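PDB 2OU3: tellurite resistance protein of COG3793 from Nostoc punctiforme, which probably contributes to tellurite resistance as a helical, metal-binding protein of the TerB family, here carrying zinc and 1H-indole-3-carbaldehyde. Local coordinates for the interface of chains A and B. Coordinates in Å, arbitrary orientation; residue numbers count along the deposited sequence, not the author numbering. Chains: chain A/B, Tellurite resistance protein of COG3793.

Three patches of a two-fold symmetric interface pair chain A with chain B, and their C-alpha centres lie far from one another: about 20 Å between contacts 1 and 2, 23 Å between contacts 1 and 3, and 21 Å between contacts 2 and 3. Helix 4-18 runs through all of them, giving Ile5 and Leu8 at its start and Phe18 at its end. Contacts 2 and 3 are partly twins, since Ile5 of either chain meets Ala59 and Ile68 of the other. Contact 1 adds the C-terminal tail. Contacts from both chain ends with the partner suggest a dimer, though the structure alone does not show it is the biological one.

Contact 1: the interface of chains A and B. Residues chain A 155, 159-161; chain B 18, 20-22.
The C-terminal carboxylate of A:Tyr161 meets the backbone of B:Asn21, whose N donates to A:Tyr161 O at 2.9 Å with an angle of 146° at the hydrogen, the donor tilted from the carboxylate plane. The other carboxylate oxygen, OXT, accepts a hydrogen bond from A:Ser159 OG (2.9 Å), which helps hold the carboxylate. With its OG anti to the backbone N (chi1 171°), A:Ser159 also reaches a water shared with B:Phe18 O, and packs on the CD1-CE1 side of the B:Phe20 ring, 3.3 Å from B:Phe20 CE1. A second water lies 2.6 Å from A:Tyr161 O and more distantly approaches B:Gln22 OE1. A:Tyr161 CB lies over one face of B:Phe20 toward its CG-CD2 rim, 3.8 Å from the ring centroid in a CH-pi contact; B:Phe18 CB sits over the centre of the other. B:Phe20 CE1 meets A:Tyr155 CE2 at 3.6 Å, the side chains roughly perpendicular, while A:Pro160 CG touches CZ. The extended B:Gln22 brings CD to the edge of the A:Tyr161 ring, in its plane, with the amide turned 79° from it. The site secures the C-terminal tail of one subunit on its partner and shares A:Tyr155, A:Pro160, A:Tyr161, B:Phe18 and B:Phe20 with the indole-carbaldehyde pockets.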
loop_
_atom_site.group_PDB
_atom_site.type_symbol
_atom_site.label_atom_id
_atom_site.label_comp_id
_atom_site.label_asym_id
_atom_site.label_seq_id
_atom_site.Cartn_x
_atom_site.Cartn_y
_atom_site.Cartn_z
ATOM N N TYR A 155 0.629 -13.346 10.723
ATOM C CA TYR A 155 0.956 -13.267 12.150
ATOM C C TYR A 155 -0.225 -13.670 13.012
ATOM O O TYR A 155 -0.863 -12.824 13.629
ATOM C CB TYR A 155 1.435 -11.872 12.523
ATOM C CG TYR A 155 2.749 -11.508 11.829
ATOM C CD1 TYR A 155 3.943 -12.168 12.157
ATOM C CD2 TYR A 155 2.776 -10.567 10.802
ATOM C CE1 TYR A 155 5.130 -11.844 11.511
ATOM C CE2 TYR A 155 3.957 -10.265 10.136
ATOM C CZ TYR A 155 5.133 -10.918 10.485
ATOM O OH TYR A 155 6.352 -10.608 9.836
ATOM N N SER A 159 3.425 -10.706 16.695
ATOM C CA SER A 159 4.002 -9.958 15.561
ATOM C C SER A 159 5.305 -9.329 16.047
ATOM O O SER A 159 5.403 -8.976 17.226
ATOM C CB SER A 159 2.995 -8.910 15.088
ATOM O OG SER A 159 3.582 -8.058 14.156
ATOM N N PRO A 160 6.337 -9.237 15.185
ATOM C CA PRO A 160 7.668 -8.695 15.614
ATOM C C PRO A 160 7.672 -7.220 15.893
ATOM O O PRO A 160 8.474 -6.743 16.713
ATOM C CB PRO A 160 8.582 -8.999 14.412
ATOM C CG PRO A 160 7.656 -9.116 13.262
ATOM C CD PRO A 160 6.391 -9.707 13.793
ATOM N N TYR A 161 6.752 -6.499 15.248
ATOM C CA TYR A 161 6.626 -5.062 15.442
ATOM C C TYR A 161 5.160 -4.669 15.520
ATOM O O TYR A 161 4.826 -3.522 15.810
ATOM C CB TYR A 161 7.236 -4.369 14.254
ATOM C CG TYR A 161 8.743 -4.260 14.263
ATOM C CD1 TYR A 161 9.385 -3.376 15.115
ATOM C CD2 TYR A 161 9.528 -5.014 13.394
ATOM C CE1 TYR A 161 10.776 -3.269 15.107
ATOM C CE2 TYR A 161 10.918 -4.902 13.394
ATOM C CZ TYR A 161 11.521 -3.998 14.227
ATOM O OH TYR A 161 12.904 -3.843 14.213
ATOM O OXT TYR A 161 4.270 -5.473 15.267
ATOM N N PHE B 18 1.775 -4.643 6.840
ATOM C CA PHE B 18 2.268 -5.696 7.769
ATOM C C PHE B 18 1.538 -5.677 9.109
ATOM O O PHE B 18 1.709 -6.618 9.916
ATOM C CB PHE B 18 3.765 -5.548 8.006
ATOM C CG PHE B 18 4.535 -5.444 6.753
ATOM C CD1 PHE B 18 4.650 -6.545 5.919
ATOM C CD2 PHE B 18 5.128 -4.249 6.371
ATOM C CE1 PHE B 18 5.344 -6.437 4.716
ATOM C CE2 PHE B 18 5.810 -4.136 5.172
ATOM C CZ PHE B 18 5.910 -5.219 4.346
ATOM N N PHE B 20 2.039 -3.738 11.571
ATOM C CA PHE B 20 2.943 -3.371 12.635
ATOM C C PHE B 20 2.555 -2.031 13.246
ATOM O O PHE B 20 2.054 -1.102 12.551
ATOM C CB PHE B 20 4.395 -3.275 12.140
ATOM C CG PHE B 20 4.958 -4.567 11.592
ATOM C CD1 PHE B 20 4.381 -5.800 11.872
ATOM C CD2 PHE B 20 6.128 -4.537 10.835
ATOM C CE1 PHE B 20 4.907 -6.963 11.353
ATOM C CE2 PHE B 20 6.679 -5.703 10.343
ATOM C CZ PHE B 20 6.071 -6.919 10.602
ATOM N N ASN B 21 2.826 -1.915 14.549
ATOM C CA ASN B 21 2.578 -0.656 15.259
ATOM C C ASN B 21 3.818 0.218 15.465
ATOM O O ASN B 21 3.724 1.290 16.063
ATOM C CB ASN B 21 1.881 -0.918 16.603
ATOM C CG ASN B 21 0.438 -1.336 16.425
ATOM O OD1 ASN B 21 0.014 -2.355 16.949
ATOM N ND2 ASN B 21 -0.307 -0.554 15.682
ATOM N N GLN B 22 4.964 -0.232 14.964
ATOM C CA GLN B 22 6.234 0.447 15.139
ATOM C C GLN B 22 6.941 0.284 13.800
ATOM O O GLN B 22 6.717 -0.710 13.112
ATOM C CB GLN B 22 6.960 -0.228 16.310
ATOM C CG GLN B 22 8.432 -0.073 16.474
ATOM C CD GLN B 22 8.929 -0.736 17.812
ATOM O OE1 GLN B 22 8.252 -1.598 18.391
ATOM N NE2 GLN B 22 10.107 -0.336 18.272
HETATM O O HOH W 1 1.209 -7.586 12.254
HETATM O O HOH W 2 5.139 -2.515 18.168
#

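Contact 2: the interface of chains A and B. Residues chain A 52, 55-56, 59, 68, 72; chain B 5, 8.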
loop_
_atom_site.group_PDB
_atom_site.type_symbol
_atom_site.label_atom_id
_atom_site.label_comp_id
_atom_site.label_asym_id
_atom_site.label_seq_id
_atom_site.Cartn_x
_atom_site.Cartn_y
_atom_site.Cartn_z
ATOM N N ASP A 52 -6.116 11.888 10.778
ATOM C CA ASP A 52 -4.794 11.304 10.917
ATOM C C ASP A 52 -4.528 10.197 9.920
ATOM O O ASP A 52 -3.425 10.128 9.390
ATOM C CB ASP A 52 -4.530 10.778 12.303
ATOM C CG ASP A 52 -4.377 11.891 13.319
ATOM O OD1 ASP A 52 -4.308 13.074 12.906
ATOM O OD2 ASP A 52 -4.356 11.581 14.529
ATOM N N LEU A 55 -3.915 11.900 6.474
ATOM C CA LEU A 55 -2.593 12.527 6.425
ATOM C C LEU A 55 -1.497 11.488 6.296
ATOM O O LEU A 55 -0.525 11.687 5.553
ATOM C CB LEU A 55 -2.340 13.364 7.674
ATOM C CG LEU A 55 -3.088 14.673 7.880
ATOM C CD1 LEU A 55 -2.634 15.317 9.180
ATOM C CD2 LEU A 55 -2.803 15.591 6.805
ATOM N N GLY A 56 -1.673 10.360 6.988
ATOM C CA GLY A 56 -0.694 9.269 6.922
ATOM C C GLY A 56 -0.669 8.631 5.533
ATOM O O GLY A 56 0.392 8.301 4.996
ATOM N N ALA A 59 1.050 11.168 3.322
ATOM C CA ALA A 59 2.499 11.193 3.603
ATOM C C ALA A 59 3.226 10.010 2.994
ATOM O O ALA A 59 4.380 10.168 2.546
ATOM C CB ALA A 59 2.764 11.242 5.110
ATOM N N ILE A 68 1.694 18.159 3.653
ATOM C CA ILE A 68 1.157 17.667 4.925
ATOM C C ILE A 68 0.947 18.798 5.933
ATOM O O ILE A 68 -0.102 18.879 6.595
ATOM C CB ILE A 68 2.062 16.545 5.536
ATOM C CG1 ILE A 68 2.226 15.397 4.543
ATOM C CG2 ILE A 68 1.476 16.044 6.866
ATOM C CD1 ILE A 68 0.926 14.739 4.030
ATOM N N LYS A 72 -2.705 19.794 7.538
ATOM C CA LYS A 72 -2.924 19.864 8.989
ATOM C C LYS A 72 -3.786 21.052 9.397
ATOM O O LYS A 72 -4.656 20.906 10.245
ATOM C CB LYS A 72 -1.601 19.894 9.772
ATOM C CG LYS A 72 -0.925 18.527 9.800
ATOM C CD LYS A 72 0.138 18.383 10.871
ATOM C CE LYS A 72 1.549 18.544 10.335
ATOM N NZ LYS A 72 2.512 17.574 10.973
ATOM N N ILE B 5 6.881 14.050 9.952
ATOM C CA ILE B 5 6.075 13.781 8.751
ATOM C C ILE B 5 6.515 12.466 8.111
ATOM O O ILE B 5 5.693 11.659 7.705
ATOM C CB ILE B 5 6.136 14.949 7.698
ATOM C CG1 ILE B 5 5.327 16.154 8.203
ATOM C CG2 ILE B 5 5.621 14.463 6.307
ATOM C CD1 ILE B 5 5.799 17.524 7.670
ATOM N N LEU B 8 5.146 9.773 10.135
ATOM C CA LEU B 8 3.729 9.656 9.818
ATOM C C LEU B 8 3.489 8.727 8.642
ATOM O O LEU B 8 2.700 7.797 8.747
ATOM C CB LEU B 8 3.167 11.052 9.510
ATOM C CG LEU B 8 1.728 11.165 9.094
ATOM C CD1 LEU B 8 0.804 10.790 10.265
ATOM C CD2 LEU B 8 1.532 12.611 8.576
#
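B:Leu8 lays its branched end against helix 48-60 of chain A, where A:Gly56 CA comes to 3.8 Å from B:Leu8 CG. Because A:Gly56 bears no side chain, the leucine packs directly on the helix backbone. Its CD2 methyl group is shared among several groups: A:Leu55 O and A:Ile68 CG2 each approach B:Leu8 CD2 to 3.8 Å, A:Ala59 CB to 3.9 Å and A:Leu55 CB to 4.0 Å. The other methyl, CD1, remains near the glycine and points toward the turn that holds A:Asp52. With CG anti to the backbone N (chi1 177°), the leucine carries CG toward A:Gly56, and chi2 of 67° sets CD2 toward A:Leu55, A:Ala59 and A:Ile68. One turn earlier on helix 4-18, B:Ile5 runs antiparallel to A:Ile68, and B:Ile5 CG2 meets A:Ile68 CG1 at 3.9 Å. B:Leu8 thus lies between helices 48-60 and 65-73, while the B:Ile5 side chain goes to helix 65-73 and its carbonyl O faces A:Ala59 CB. A:Ile68 meets both chain B side chains: B:Leu8 CD2 with CG2, and B:Ile5 with CG1 and CG2. Farther out, A:Lys72 bends at chi3 and chi4, bringing the end of its chain toward the margin of this apolar patch. There its side-chain nitrogen, A:Lys72 NZ, lies 4.2 Å from B:Ile5 CG1.

Contact 3: the interface of chains A and B. Residues chain A 3, 5; chain B 59, 65, 68-69.
A:Ile5 pushes its side chain against helix 65-73 of chain B, bringing its CD1 methyl to 3.5 Å from B:Glu69 CG. This is the compact part of the contact. The isoleucine and glutamate side chains are roughly perpendicular, and A:Ile5 CD1 meets the aliphatic stem of the acid, with carboxylate oxygen B:Glu69 OE2 at 3.8 Å. On the neighbouring side, A:Ile5 packs on B:Ile68 as the symmetry mate of the isoleucine pair in contact 2. With CG2 anti to the backbone N and CG1 anti to the carbonyl carbon (chi1 -71°), A:Ile5 sends CG2 to B:Asp65 OD1 and B:Ile68, and CD1 to B:Glu69. B:Asp65 spans the two parts of the patch: its CB lies 4.0 Å from A:Ile5 CD1, and B:Asp65 OD1 touches A:Ile5 CG2 at 3.6 Å while also taking part in a water link. The looser side is hydrated. A:Ser3 OG does not meet the aspartate directly, its nearest approach being 4.4 Å to B:Asp65 OD2, and a water instead joins A:Ser3 OG to B:Asp65 OD1, at 2.7 Å from each. The site seats the N-terminal segment of one subunit on the first turns of the partner's helix 65-73, and probably adds to the pairing of the two chains, if this dimer is the biological one.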
loop_
_atom_site.group_PDB
_atom_site.type_symbol
_atom_site.label_atom_id
_atom_site.label_comp_id
_atom_site.label_asym_id
_atom_site.label_seq_id
_atom_site.Cartn_x
_atom_site.Cartn_y
_atom_site.Cartn_z
ATOM N N SER A 3 15.143 12.603 -4.880
ATOM C CA SER A 3 16.244 11.703 -5.214
ATOM C C SER A 3 15.723 10.540 -6.048
ATOM O O SER A 3 14.510 10.266 -6.084
ATOM C CB SER A 3 16.954 11.199 -3.953
ATOM O OG SER A 3 16.147 10.340 -3.170
ATOM N N ILE A 5 16.201 7.463 -5.418
ATOM C CA ILE A 5 15.667 6.449 -4.503
ATOM C C ILE A 5 14.281 6.857 -3.993
ATOM O O ILE A 5 13.376 6.030 -3.955
ATOM C CB ILE A 5 16.645 6.109 -3.354
ATOM C CG1 ILE A 5 17.846 5.328 -3.915
ATOM C CG2 ILE A 5 15.946 5.275 -2.299
ATOM C CD1 ILE A 5 19.016 5.306 -3.004
ATOM N N ALA B 59 11.542 0.549 -0.810
ATOM C CA ALA B 59 11.695 1.994 -0.806
ATOM C C ALA B 59 10.382 2.687 -0.375
ATOM O O ALA B 59 10.415 3.677 0.310
ATOM C CB ALA B 59 12.125 2.456 -2.158
ATOM N N ASP B 65 18.155 5.579 2.658
ATOM C CA ASP B 65 18.711 5.324 1.324
ATOM C C ASP B 65 19.724 4.198 1.322
ATOM O O ASP B 65 19.789 3.425 0.355
ATOM C CB ASP B 65 19.392 6.562 0.774
ATOM C CG ASP B 65 18.429 7.606 0.241
ATOM O OD1 ASP B 65 17.186 7.440 0.228
ATOM O OD2 ASP B 65 18.972 8.625 -0.212
ATOM N N ILE B 68 18.453 0.738 0.343
ATOM C CA ILE B 68 18.200 0.517 -1.081
ATOM C C ILE B 68 19.506 0.396 -1.871
ATOM O O ILE B 68 19.665 -0.525 -2.690
ATOM C CB ILE B 68 17.268 1.599 -1.672
ATOM C CG1 ILE B 68 15.924 1.653 -0.917
ATOM C CG2 ILE B 68 17.024 1.309 -3.152
ATOM C CD1 ILE B 68 15.173 0.336 -0.878
ATOM N N GLU B 69 20.464 1.274 -1.592
ATOM C CA GLU B 69 21.745 1.256 -2.287
ATOM C C GLU B 69 22.467 -0.078 -2.115
ATOM O O GLU B 69 23.017 -0.638 -3.052
ATOM C CB GLU B 69 22.605 2.402 -1.777
ATOM C CG GLU B 69 22.077 3.764 -2.192
ATOM C CD GLU B 69 22.709 4.895 -1.409
ATOM O OE1 GLU B 69 23.363 4.572 -0.409
ATOM O OE2 GLU B 69 22.516 6.081 -1.770
HETATM O O HOH W 3 15.572 9.300 -0.773
#